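PDB 6BR8: protein A6 homolog from Fowlpox virus, which binds phospholipids in its helical C-terminal part and probably plays an essential role in the transition from immature to mature virions. Local coordinates for residues 12-17 with 46-51; 23-28 with 36-41; 206-209 with 214-217; 153-158 with 220-225. One frame throughout, in Å; residues are numbered along the deposited sequence.

Interaction 1: 12-17 with 46-51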
# COMPACT_ATOMS: atom_id res chain seq x y z
N VAL A 12 -9.14 -8.46 -8.75
CA VAL A 12 -10.29 -8.29 -7.89
C VAL A 12 -10.53 -9.54 -7.05
O VAL A 12 -10.90 -9.43 -5.88
CB VAL A 12 -11.58 -7.90 -8.66
CG1 VAL A 12 -11.32 -6.73 -9.61
CG2 VAL A 12 -12.16 -9.08 -9.39
N GLN A 13 -10.28 -10.73 -7.61
CA GLN A 13 -10.42 -11.94 -6.81
C GLN A 13 -9.41 -11.97 -5.67
O GLN A 13 -9.76 -12.37 -4.56
CB GLN A 13 -10.27 -13.18 -7.69
CG GLN A 13 -11.27 -13.32 -8.84
CD GLN A 13 -12.74 -13.40 -8.41
OE1 GLN A 13 -13.10 -13.15 -7.25
NE2 GLN A 13 -13.59 -13.75 -9.37
N ASP A 14 -8.16 -11.56 -5.94
CA ASP A 14 -7.14 -11.54 -4.89
C ASP A 14 -7.46 -10.48 -3.83
O ASP A 14 -7.28 -10.73 -2.63
CB ASP A 14 -5.76 -11.27 -5.49
CG ASP A 14 -5.12 -12.52 -6.12
OD1 ASP A 14 -5.52 -13.66 -5.78
OD2 ASP A 14 -4.21 -12.35 -6.96
N LEU A 15 -7.94 -9.31 -4.24
CA LEU A 15 -8.23 -8.27 -3.26
C LEU A 15 -9.39 -8.67 -2.34
O LEU A 15 -9.36 -8.38 -1.14
CB LEU A 15 -8.48 -6.94 -3.97
CG LEU A 15 -9.04 -5.73 -3.22
CD1 LEU A 15 -8.03 -5.24 -2.19
CD2 LEU A 15 -9.37 -4.60 -4.17
N LYS A 16 -10.39 -9.38 -2.87
CA LYS A 16 -11.48 -9.88 -2.03
C LYS A 16 -10.97 -10.84 -0.96
O LYS A 16 -11.40 -10.79 0.21
CB LYS A 16 -12.53 -10.59 -2.89
CG LYS A 16 -13.31 -9.71 -3.85
CD LYS A 16 -14.29 -10.57 -4.66
N LYS A 17 -10.10 -11.77 -1.35
CA LYS A 17 -9.57 -12.72 -0.38
C LYS A 17 -8.63 -12.02 0.59
O LYS A 17 -8.56 -12.40 1.77
CB LYS A 17 -8.86 -13.85 -1.12
CG LYS A 17 -8.45 -15.03 -0.24
CE LYS A 17 -7.46 -17.33 -0.19
NZ LYS A 17 -8.53 -18.10 0.52
N ILE A 46 1.87 -16.51 0.57
CA ILE A 46 3.18 -16.72 -0.04
C ILE A 46 3.06 -16.85 -1.56
O ILE A 46 3.95 -16.41 -2.30
CB ILE A 46 3.86 -17.96 0.58
CG2 ILE A 46 3.14 -19.16 0.19
N ARG A 47 1.98 -17.47 -2.05
CA ARG A 47 1.80 -17.57 -3.49
C ARG A 47 1.56 -16.20 -4.11
O ARG A 47 2.07 -15.89 -5.19
CB ARG A 47 0.65 -18.50 -3.84
CG ARG A 47 0.19 -18.35 -5.29
CD ARG A 47 -0.75 -19.47 -5.72
NE ARG A 47 -2.02 -19.38 -5.02
CZ ARG A 47 -3.17 -19.07 -5.61
NH1 ARG A 47 -3.21 -18.83 -6.92
NH2 ARG A 47 -4.28 -18.99 -4.88
N THR A 48 0.78 -15.36 -3.43
CA THR A 48 0.38 -14.08 -4.00
C THR A 48 1.56 -13.12 -4.08
O THR A 48 1.82 -12.53 -5.14
CB THR A 48 -0.75 -13.51 -3.16
OG1 THR A 48 -1.87 -14.39 -3.26
CG2 THR A 48 -1.15 -12.17 -3.67
N ILE A 49 2.28 -12.93 -2.97
CA ILE A 49 3.52 -12.16 -3.01
C ILE A 49 4.43 -12.63 -4.14
O ILE A 49 4.85 -11.83 -4.99
CB ILE A 49 4.25 -12.25 -1.66
CG1 ILE A 49 3.39 -11.59 -0.58
CG2 ILE A 49 5.63 -11.62 -1.78
CD1 ILE A 49 3.61 -12.16 0.81
N ASN A 50 4.73 -13.94 -4.18
CA ASN A 50 5.57 -14.48 -5.26
C ASN A 50 4.98 -14.20 -6.63
O ASN A 50 5.71 -13.96 -7.60
CB ASN A 50 5.77 -15.99 -5.12
CG ASN A 50 6.84 -16.36 -4.11
OD1 ASN A 50 7.83 -15.64 -3.92
ND2 ASN A 50 6.66 -17.52 -3.47
N LYS A 51 3.65 -14.28 -6.74
CA LYS A 51 2.99 -14.09 -8.04
C LYS A 51 3.00 -12.61 -8.42
O LYS A 51 3.19 -12.26 -9.58
CB LYS A 51 1.55 -14.63 -7.98
CG LYS A 51 0.72 -14.48 -9.23
CD LYS A 51 -0.77 -14.72 -8.90
CE LYS A 51 -1.20 -13.86 -7.69
NZ LYS A 51 -2.61 -14.10 -7.26
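Asp-14, on helix 5-26, faces helix 42-54 at Thr-48 and Lys-51, and its carboxylate carries the whole contact. Taken in order along 46-51, Arg-47 comes first: its guanidinium lies near the acid without pairing, with Arg-47 NH2 5.5 Å from Asp-14 OD1, a distance at which opposite charge may still steady the carboxylate. Thr-48 follows. Its methyl CG2 is at the limit of contact, 4.5 Å from Asp-14 OD2, while its hydroxyl bonds to the carbonyl of Phe-44 one turn back. Lys-51, a turn further on, makes the salt bridge. Its chain leaves the helix extended and bends at the third torsion (chi3 50°), which brings the ammonium to OD2, the two side chains coming from opposite directions. Asp-14 OD2 is the bonded oxygen; Lys-51 NZ is modelled 2.4 Å from it, so short that the exact length is doubtful. A long, weak ion pair joins the same ammonium to Glu-10. With the closest CA atoms, those of Asp-14 and Thr-48, 8.0 Å apart, side chains alone span the gap. The arrangement is an interhelical salt bridge at the border of a phospholipid pocket, where Thr-48 touches the bound lipid.

Interaction 2: 23-28 with 36-41. With 6OU ([(2~{R})-1-[2-azanylethoxy(oxidanyl)phosphoryl]oxy-3-hexadecanoyloxy-propan-2-yl] (~{Z})-octadec-9-enoate), chain G.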
# COMPACT_ATOMS: atom_id res chain seq x y z
N SER A 23 -10.62 -8.76 7.46
CA SER A 23 -11.80 -8.72 8.32
C SER A 23 -11.79 -9.84 9.35
O SER A 23 -12.39 -9.69 10.42
CB SER A 23 -13.07 -8.79 7.48
OG SER A 23 -13.12 -7.73 6.55
N LEU A 24 -11.13 -10.97 9.05
CA LEU A 24 -10.99 -12.03 10.04
C LEU A 24 -10.00 -11.63 11.14
O LEU A 24 -10.21 -11.97 12.31
CB LEU A 24 -10.53 -13.33 9.38
CG LEU A 24 -11.45 -14.02 8.36
CD1 LEU A 24 -10.75 -15.23 7.74
CD2 LEU A 24 -12.78 -14.42 9.00
N ILE A 25 -8.95 -10.91 10.78
CA ILE A 25 -7.96 -10.52 11.78
C ILE A 25 -8.47 -9.38 12.64
O ILE A 25 -8.31 -9.40 13.87
CB ILE A 25 -6.64 -10.16 11.09
CG1 ILE A 25 -6.00 -11.43 10.52
CG2 ILE A 25 -5.71 -9.43 12.07
CD1 ILE A 25 -4.91 -11.18 9.53
N LYS A 26 -9.09 -8.38 12.03
CA LYS A 26 -9.67 -7.26 12.77
C LYS A 26 -10.60 -7.76 13.87
O LYS A 26 -10.47 -7.39 15.04
CB LYS A 26 -10.42 -6.34 11.82
N SER A 27 -11.56 -8.61 13.49
CA SER A 27 -12.64 -9.00 14.38
C SER A 27 -12.29 -10.27 15.14
O SER A 27 -13.17 -11.07 15.47
CB SER A 27 -13.93 -9.20 13.59
OG SER A 27 -13.93 -10.47 12.94
N ALA A 28 -11.00 -10.47 15.40
CA ALA A 28 -10.51 -11.62 16.14
C ALA A 28 -10.22 -11.23 17.59
O ALA A 28 -9.82 -10.10 17.88
CB ALA A 28 -9.25 -12.20 15.49
N LYS A 36 -3.38 -17.82 13.99
CA LYS A 36 -4.05 -18.93 13.33
C LYS A 36 -4.61 -18.50 11.98
O LYS A 36 -4.44 -19.21 10.98
CB LYS A 36 -5.14 -19.48 14.27
N ILE A 37 -5.26 -17.33 11.91
CA ILE A 37 -5.88 -16.86 10.67
C ILE A 37 -4.84 -16.65 9.58
O ILE A 37 -5.07 -17.01 8.41
CB ILE A 37 -6.68 -15.58 10.95
CG1 ILE A 37 -7.87 -15.91 11.85
CG2 ILE A 37 -7.16 -14.95 9.65
CD1 ILE A 37 -8.76 -14.74 12.19
N LEU A 38 -3.68 -16.10 9.92
CA LEU A 38 -2.64 -15.93 8.93
C LEU A 38 -2.07 -17.28 8.47
O LEU A 38 -1.90 -17.51 7.27
CB LEU A 38 -1.56 -14.99 9.47
CG LEU A 38 -1.99 -13.53 9.55
CD1 LEU A 38 -1.20 -12.78 10.59
CD2 LEU A 38 -1.86 -12.90 8.16
N MSE A 39 -1.79 -18.18 9.41
CA MSE A 39 -1.29 -19.52 9.05
C MSE A 39 -2.26 -20.36 8.23
O MSE A 39 -1.84 -21.14 7.37
CB MSE A 39 -0.91 -20.35 10.28
CG MSE A 39 0.21 -19.84 11.15
SE MSE A 39 1.96 -20.00 10.27
CE MSE A 39 1.94 -21.88 9.65
N GLU A 40 -3.56 -20.24 8.49
CA GLU A 40 -4.49 -21.03 7.69
C GLU A 40 -4.53 -20.53 6.25
O GLU A 40 -4.90 -21.28 5.35
N ASN A 41 -4.10 -19.29 6.03
CA ASN A 41 -3.93 -18.72 4.69
C ASN A 41 -2.47 -18.70 4.26
O ASN A 41 -2.10 -17.93 3.36
CB ASN A 41 -4.53 -17.32 4.63
CG ASN A 41 -6.00 -17.33 4.95
OD1 ASN A 41 -6.84 -17.41 4.05
ND2 ASN A 41 -6.33 -17.24 6.23
C01 6OU G . -0.33 -10.32 -0.58
C02 6OU G . -0.51 -10.03 0.91
C03 6OU G . -1.54 -10.94 1.57
C04 6OU G . -1.58 -10.77 3.08
C05 6OU G . -2.89 -10.15 3.55
C06 6OU G . -3.13 -10.33 5.05
C07 6OU G . -2.78 -9.07 5.85
C08 6OU G . -2.88 -9.30 7.35
C09 6OU G . -2.71 -8.03 8.17
C10 6OU G . -1.83 -8.30 9.39
C11 6OU G . -2.20 -7.50 10.63
C12 6OU G . -3.61 -6.90 10.63
C13 6OU G . -3.93 -6.19 11.95
C14 6OU G . -3.02 -6.67 13.09
C15 6OU G . -2.42 -5.53 13.91
C16 6OU G . -1.17 -4.89 13.29
O17 6OU G . -0.74 -5.26 12.24
O18 6OU G . -0.53 -3.85 13.96
C19 6OU G . 0.86 -3.89 13.83
C20 6OU G . 1.38 -4.78 14.96
C21 6OU G . 2.06 -3.90 16.01
O22 6OU G . 1.07 -3.03 16.46
P23 6OU G . 0.63 -3.08 18.05
O24 6OU G . 0.21 -1.69 18.49
O25 6OU G . 1.82 -3.53 18.87
O26 6OU G . -0.63 -4.12 18.31
C27 6OU G . -1.42 -4.60 17.26
C28 6OU G . -2.71 -5.16 17.86
N29 6OU G . -3.59 -5.67 16.83
O30 6OU G . 2.21 -5.82 14.50
C31 6OU G . 3.27 -5.54 13.62
O32 6OU G . 4.30 -5.14 14.04
C33 6OU G . 3.13 -5.79 12.12
C34 6OU G . 3.92 -7.01 11.66
C35 6OU G . 3.58 -7.46 10.25
C36 6OU G . 3.55 -8.98 10.13
C37 6OU G . 3.54 -9.45 8.68
C38 6OU G . 2.19 -10.04 8.27
C39 6OU G . 2.36 -10.92 7.04
C40 6OU G . 2.19 -10.17 5.72
C41 6OU G . 3.22 -10.33 4.91
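Ile-37 CD1 lies over one face of the Leu-24 carbonyl group, 3.1 Å from Leu-24 O, a tight fit for a methyl. The other flat group is the amide of Asn-41. At its edge lies Ile-37 O, only 1° out of the amide plane, and Asn-41 ND2 donates to that oxygen with an N-H...O angle of 154°; the modelled length of 2.5 Å is doubtful. Asn-41, between helices 31-40 and 42-54, thus folds back on the end of the preceding helix. The aromatic rings nearby belong to helix 112-120, whose Tyr-113 touches both Ile-25 and Leu-38.

Ile-37 is the wedge. Its CG1-CD1 branch is fully extended (chi2 180°) and reaches across Leu-24 at a slant, with CD1 3.6 Å from Leu-24 CB, as far as the methyl of Ala-28. The other branch, CG2, lies between Leu-24 CB and Ile-25 CG1, 3.8 Å from the latter. Ile-25 then meets Leu-38 at about a right angle, Ile-25 CD1 being 3.7 Å from Leu-38 CG.

The same Ile-25 CD1 is 3.5 Å from lipid atom C08, which Leu-38 CD2 also approaches, at 3.8 Å. Further along the acyl chain, Ile-25 CG2 is 3.6 Å from C12. Ile-25 CD1 is therefore shared between Leu-38 and the lipid, while CG2 turns to the lipid and CG1 meets Ile-37. No hydrogen bond crosses between the segments: helices 5-26 and 31-40 are joined here by apolar contact alone, and that greasy surface continues directly into the wall around the phospholipid tail.

Interaction 3: 206-209 with 214-217. With PGV ((1R)-2-{[{[(2S)-2,3-dihydroxypropyl]oxy}(hydroxy)phosphoryl]oxy}-1-[(palmitoyloxy)methyl]ethyl (11E)-octadec-11-enoate), chain F.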
# COMPACT_ATOMS: atom_id res chain seq x y z
N GLU A 206 -7.18 17.78 -6.37
CA GLU A 206 -7.50 19.02 -5.69
C GLU A 206 -7.39 18.86 -4.16
O GLU A 206 -6.81 19.70 -3.48
CB GLU A 206 -8.88 19.53 -6.14
CG GLU A 206 -9.28 20.85 -5.54
N GLU A 207 -7.92 17.77 -3.62
CA GLU A 207 -7.78 17.57 -2.18
C GLU A 207 -6.32 17.48 -1.80
O GLU A 207 -5.91 17.99 -0.75
CB GLU A 207 -8.54 16.32 -1.73
CG GLU A 207 -10.01 16.39 -2.04
CD GLU A 207 -10.69 17.49 -1.27
OE1 GLU A 207 -10.22 17.78 -0.16
OE2 GLU A 207 -11.68 18.06 -1.78
N TYR A 208 -5.50 16.85 -2.65
CA TYR A 208 -4.09 16.72 -2.33
C TYR A 208 -3.40 18.08 -2.31
O TYR A 208 -2.63 18.38 -1.39
CB TYR A 208 -3.39 15.81 -3.33
CG TYR A 208 -1.89 15.68 -3.08
CD1 TYR A 208 -0.97 16.46 -3.76
CD2 TYR A 208 -1.41 14.79 -2.12
CE1 TYR A 208 0.41 16.33 -3.53
CE2 TYR A 208 -0.06 14.66 -1.88
CZ TYR A 208 0.86 15.43 -2.58
OH TYR A 208 2.23 15.31 -2.33
N GLU A 209 -3.64 18.90 -3.34
CA GLU A 209 -3.03 20.21 -3.40
C GLU A 209 -3.54 21.11 -2.28
O GLU A 209 -2.77 21.84 -1.66
CB GLU A 209 -3.29 20.85 -4.75
CG GLU A 209 -2.77 20.01 -5.89
CD GLU A 209 -1.25 19.86 -5.85
OE1 GLU A 209 -0.54 20.86 -5.63
OE2 GLU A 209 -0.77 18.73 -6.05
N THR A 214 -0.26 20.35 5.32
CA THR A 214 -0.62 19.45 6.41
C THR A 214 -0.11 18.03 6.17
O THR A 214 0.47 17.41 7.06
CB THR A 214 -2.12 19.45 6.58
OG1 THR A 214 -2.51 20.80 6.91
CG2 THR A 214 -2.50 18.48 7.71
N LEU A 215 -0.36 17.46 4.99
CA LEU A 215 -0.07 16.03 4.86
C LEU A 215 1.43 15.77 4.99
O LEU A 215 1.86 14.85 5.68
CB LEU A 215 -0.59 15.50 3.53
CG LEU A 215 -0.19 14.04 3.38
CD1 LEU A 215 -0.91 13.18 4.38
CD2 LEU A 215 -0.47 13.60 1.95
N ILE A 216 2.24 16.56 4.29
CA ILE A 216 3.68 16.42 4.38
C ILE A 216 4.13 16.63 5.82
O ILE A 216 4.90 15.83 6.37
CB ILE A 216 4.36 17.43 3.44
CG1 ILE A 216 3.98 17.13 1.99
CG2 ILE A 216 5.90 17.49 3.70
CD1 ILE A 216 4.61 15.89 1.43
N SER A 217 3.68 17.72 6.44
CA SER A 217 4.06 18.01 7.82
C SER A 217 3.79 16.83 8.73
O SER A 217 4.69 16.36 9.42
CB SER A 217 3.29 19.21 8.32
OG SER A 217 3.45 19.34 9.72
C01 PGV F . -0.33 15.54 -11.94
C02 PGV F . -1.46 15.24 -13.06
C03 PGV F . -2.79 15.87 -12.57
C04 PGV F . -3.59 18.95 -13.63
C05 PGV F . -2.27 19.28 -12.87
C06 PGV F . -1.85 20.78 -13.13
O01 PGV F . -1.58 13.84 -13.18
O02 PGV F . -2.33 13.28 -11.15
O03 PGV F . -0.74 16.63 -11.10
O04 PGV F . -1.61 17.23 -9.13
O05 PGV F . -1.29 18.44 -13.46
O06 PGV F . -1.95 21.06 -14.52
O11 PGV F . -3.84 15.74 -13.50
O12 PGV F . -3.29 18.16 -14.76
O13 PGV F . -5.30 16.68 -15.44
O14 PGV F . -2.94 15.87 -15.97
C1 PGV F . -2.48 13.18 -12.38
C2 PGV F . -3.61 12.35 -12.97
C3 PGV F . -3.98 11.10 -12.16
C4 PGV F . -4.61 11.44 -10.78
C5 PGV F . -4.66 10.23 -9.84
C6 PGV F . -3.85 10.47 -8.58
C7 PGV F . -3.44 9.17 -7.87
C8 PGV F . -4.53 8.07 -7.86
C9 PGV F . -4.03 6.77 -7.15
C10 PGV F . -2.62 6.94 -6.52
C19 PGV F . -1.00 16.37 -9.77
C20 PGV F . -0.60 15.09 -9.08
C21 PGV F . -1.03 15.06 -7.60
C22 PGV F . 0.17 14.71 -6.73
C23 PGV F . -0.05 13.51 -5.80
C24 PGV F . 1.26 13.14 -5.10
C25 PGV F . 1.21 11.76 -4.46
C26 PGV F . 2.18 11.62 -3.28
C27 PGV F . 1.86 10.41 -2.37
C28 PGV F . 3.14 9.78 -1.77
C29 PGV F . 2.93 8.39 -1.11
C30 PGV F . 4.22 7.51 -1.16
C31 PGV F . 4.42 6.55 0.05
C32 PGV F . 5.87 6.61 0.63
C33 PGV F . 5.97 7.28 2.02
C34 PGV F . 7.32 8.01 2.21
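Tyr-208 and Leu-215 meet where helix 197-210 turns into helix 212-225, and with Ile-216 they account for the buried surface. Tyr-208 gives the most. Its CG is anti to the backbone N (chi1 177°), which carries the ring out beside its helix and into the space between Leu-215 and the bound PGV lipid. One face is taken by the lipid tail: C23 stands 3.6 Å above the plane over the ring centre, and C24 comes within 3.4 Å of Tyr-208 CZ. In the ring plane, at an edge, lies the carboxylate oxygen OE2 of Glu-209, itself 3.5 Å from the ester carbonyl oxygen O04 of the lipid.

Leu-215 approaches from the opposite side of the ring plane to the tail. The touch is a single methyl, Leu-215 CD2, 4.0 Å from Tyr-208 CE2; it is oblique to the ring, neither over its face nor at its edge, and the two side chains cross at about a right angle. Ile-216 adds a looser contact at the far end of the ring, where its CD1 is 4.5 Å from Tyr-208 OH.

The closest CA atoms, those of Tyr-208 and Leu-215, are 8.3 Å apart. Phe-241 of helix 237-249 touches all three side chains, and Leu-161 of helix 156-170 packs on Leu-215. What results is a corner between consecutive helices whose aromatic side chain forms part of the phosphatidylglycerol pocket, to which Tyr-208, Glu-209 and Phe-241 all belong.

Interaction 4: 153-158 with 220-225. With 6OU ([(2~{R})-1-[2-azanylethoxy(oxidanyl)phosphoryl]oxy-3-hexadecanoyloxy-propan-2-yl] (~{Z})-octadec-9-enoate), chain C.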
# COMPACT_ATOMS: atom_id res chain seq x y z
N LEU A 153 -4.46 4.86 13.27
CA LEU A 153 -5.50 4.72 14.29
C LEU A 153 -5.43 5.77 15.39
O LEU A 153 -6.46 6.03 16.03
CB LEU A 153 -5.44 3.34 14.95
CG LEU A 153 -6.20 2.25 14.22
CD1 LEU A 153 -5.60 0.94 14.57
CD2 LEU A 153 -7.69 2.26 14.60
N THR A 154 -4.27 6.35 15.66
CA THR A 154 -4.08 7.15 16.86
C THR A 154 -3.64 8.59 16.59
O THR A 154 -3.78 9.43 17.48
CB THR A 154 -3.06 6.47 17.80
OG1 THR A 154 -1.73 6.58 17.27
CG2 THR A 154 -3.39 4.98 18.00
N ASN A 155 -3.13 8.90 15.41
CA ASN A 155 -2.63 10.24 15.16
C ASN A 155 -3.80 11.21 15.00
O ASN A 155 -4.67 11.02 14.16
CB ASN A 155 -1.74 10.23 13.92
CG ASN A 155 -0.91 11.46 13.80
OD1 ASN A 155 -1.42 12.56 13.86
ND2 ASN A 155 0.40 11.28 13.65
N GLU A 156 -3.82 12.24 15.84
CA GLU A 156 -4.94 13.18 15.89
C GLU A 156 -4.93 14.18 14.75
O GLU A 156 -5.99 14.60 14.28
CB GLU A 156 -4.93 13.91 17.23
CG GLU A 156 -6.07 14.90 17.41
CD GLU A 156 -5.62 16.34 17.27
OE1 GLU A 156 -4.41 16.56 17.03
OE2 GLU A 156 -6.47 17.25 17.42
N ARG A 157 -3.75 14.61 14.29
CA ARG A 157 -3.75 15.52 13.16
C ARG A 157 -4.21 14.79 11.92
O ARG A 157 -4.98 15.35 11.12
CB ARG A 157 -2.36 16.12 12.96
CG ARG A 157 -1.88 17.00 14.11
CD ARG A 157 -0.43 17.36 13.91
NE ARG A 157 -0.24 18.21 12.74
CZ ARG A 157 0.89 18.30 12.04
NH1 ARG A 157 1.93 17.57 12.40
NH2 ARG A 157 0.98 19.11 11.00
N LEU A 158 -3.82 13.53 11.78
CA LEU A 158 -4.29 12.69 10.69
C LEU A 158 -5.81 12.52 10.75
O LEU A 158 -6.50 12.51 9.72
CB LEU A 158 -3.59 11.34 10.77
CG LEU A 158 -3.25 10.58 9.50
CD1 LEU A 158 -2.42 11.47 8.59
CD2 LEU A 158 -2.48 9.31 9.88
N GLN A 220 6.07 13.95 7.88
CA GLN A 220 7.45 14.27 8.22
C GLN A 220 7.65 14.21 9.73
O GLN A 220 8.71 13.79 10.20
CB GLN A 220 7.85 15.65 7.70
CG GLN A 220 9.32 16.01 8.06
CD GLN A 220 10.30 15.25 7.19
OE1 GLN A 220 10.23 15.32 5.97
NE2 GLN A 220 11.20 14.49 7.81
N CYS A 221 6.67 14.70 10.50
CA CYS A 221 6.78 14.65 11.95
C CYS A 221 6.70 13.24 12.48
O CYS A 221 7.20 12.98 13.57
CB CYS A 221 5.70 15.51 12.61
SG CYS A 221 6.04 17.26 12.45
N ILE A 222 6.10 12.32 11.72
CA ILE A 222 6.15 10.92 12.11
C ILE A 222 7.54 10.37 11.89
O ILE A 222 8.13 9.75 12.78
CB ILE A 222 5.09 10.11 11.33
CG1 ILE A 222 3.66 10.55 11.72
CG2 ILE A 222 5.28 8.61 11.58
CD1 ILE A 222 2.55 9.87 10.87
N THR A 223 8.11 10.61 10.70
CA THR A 223 9.44 10.06 10.44
C THR A 223 10.47 10.69 11.36
O THR A 223 11.41 10.01 11.75
CB THR A 223 9.87 10.23 8.98
OG1 THR A 223 10.22 11.59 8.70
CG2 THR A 223 8.76 9.80 8.06
N ASP A 224 10.29 11.95 11.77
CA ASP A 224 11.21 12.55 12.74
C ASP A 224 11.03 11.93 14.12
O ASP A 224 12.02 11.63 14.82
CB ASP A 224 10.99 14.06 12.85
CG ASP A 224 11.44 14.83 11.61
OD1 ASP A 224 11.99 14.25 10.66
OD2 ASP A 224 11.20 16.06 11.59
N ASN A 225 9.78 11.77 14.57
CA ASN A 225 9.56 11.36 15.95
C ASN A 225 9.85 9.89 16.18
O ASN A 225 9.77 9.45 17.33
CB ASN A 225 8.13 11.70 16.39
CG ASN A 225 7.83 13.20 16.33
OD1 ASN A 225 8.73 14.04 16.45
ND2 ASN A 225 6.55 13.54 16.16
C01 6OU C . -0.07 7.73 6.92
C02 6OU C . 0.95 7.18 7.91
C03 6OU C . 2.34 7.81 7.74
C04 6OU C . 3.48 6.86 8.13
C05 6OU C . 4.86 7.49 7.91
C06 6OU C . 5.94 6.46 7.56
C07 6OU C . 6.97 7.05 6.60
C08 6OU C . 8.33 6.37 6.73
C09 6OU C . 9.30 6.76 5.61
C10 6OU C . 9.63 5.58 4.70
C11 6OU C . 10.41 6.00 3.47
C12 6OU C . 11.76 5.30 3.41
C13 6OU C . 12.20 4.99 1.99
C14 6OU C . 13.63 5.46 1.77
C15 6OU C . 13.73 6.97 1.59
C16 6OU C . 14.38 7.24 0.25
O17 6OU C . 14.59 6.32 -0.47
O18 6OU C . 14.74 8.53 -0.16
C19 6OU C . 14.36 8.82 -1.47
C20 6OU C . 15.55 8.53 -2.38
C21 6OU C . 16.60 9.63 -2.21
O22 6OU C . 17.64 9.12 -1.41
O24 6OU C . 19.65 8.98 -3.01
O25 6OU C . 20.05 8.95 -0.61
O26 6OU C . 19.42 11.19 -1.64
C27 6OU C . 18.72 12.00 -0.73
N29 6OU C . 16.94 13.70 -0.68
O30 6OU C . 15.20 8.36 -3.74
C31 6OU C . 13.93 8.74 -4.20
O32 6OU C . 13.69 9.87 -4.46
C33 6OU C . 12.83 7.71 -4.46
C34 6OU C . 11.67 7.79 -3.48
C35 6OU C . 10.82 6.53 -3.54
C36 6OU C . 10.80 5.75 -2.23
C37 6OU C . 9.38 5.58 -1.72
C38 6OU C . 9.33 4.71 -0.47
C39 6OU C . 8.31 3.59 -0.63
C40 6OU C . 7.68 3.17 0.70
C41 6OU C . 8.46 2.38 1.41
C42 6OU C . 8.17 2.46 2.91
C43 6OU C . 6.68 2.42 3.25
C44 6OU C . 6.30 3.40 4.37
C45 6OU C . 4.96 4.12 4.13
C46 6OU C . 3.78 3.17 3.96
C47 6OU C . 2.45 3.92 3.95
C48 6OU C . 1.26 2.99 3.77
C49 6OU C . -0.02 3.74 3.40
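Asn-155 lays its amide nitrogen against the ethyl arm of Ile-222, the two side chains slanting across each other with Asn-155 ND2 3.8 Å from Ile-222 CD1. This is a van der Waals touch; the polar partner of ND2 is Glu-151, on the preceding helix 134-154. The amide oxygen works in another direction. Asn-155 OD1 accepts from Leu-158 N at 3.3 Å, nearly straight at 169°, and from Arg-157 N at 3.1 Å, bent to 126°; both bonds are weak. Asn-155 is thus the N-cap of helix 156-170, set at the break after helix 134-154, and its two amide ends are divided between starting one helix and holding to the other, while ND2 also rests on Ile-222 of helix 212-225.

Arg-157 makes the second, more exposed touch. Cys-221 SG lies at the edge of the guanidinium, near its plane, 4.1 Å from Arg-157 NH1, while NH2 is hydrogen-bonded to Ser-217 one turn earlier on helix 212-225.

Behind the asparagine, Ile-222 turns to the lipid: CD1 is 3.8 Å from C03 of the bound phosphatidylethanolamine, and CG2 lies against the same acyl chain. Thr-223 continues this wall with its methyl, CG2, 3.6 Å from C07. Its hydroxyl occupies the position between the backbone N and the carbonyl carbon (chi1 75°), from where Thr-223 OG1 bonds back to Gln-220 O at 3.1 Å. Asp-224 N reaches that oxygen from the same face of the carbonyl plane.

The four contacts form two pairs. Interactions 1 and 2 share helix 5-26, have centres 15 Å apart, and touch where Lys-17 NZ lies 4.0 Å from Asn-41 OD1; both border the pocket of one phosphatidylethanolamine. Interactions 3 and 4 share helix 212-225, with centres 14 Å apart, and are joined by a probable hydrogen bond of 2.8 Å between Ser-217 OG and Arg-157 NH2. They serve different lipids, phosphatidylglycerol and another phosphatidylethanolamine. Interaction 1 lies across the chain's centre from interactions 3 and 4, 31 and 30 Å away, centre to centre. Interactions 2 and 4 come closer, nearest atoms about 9 Å apart, without touching.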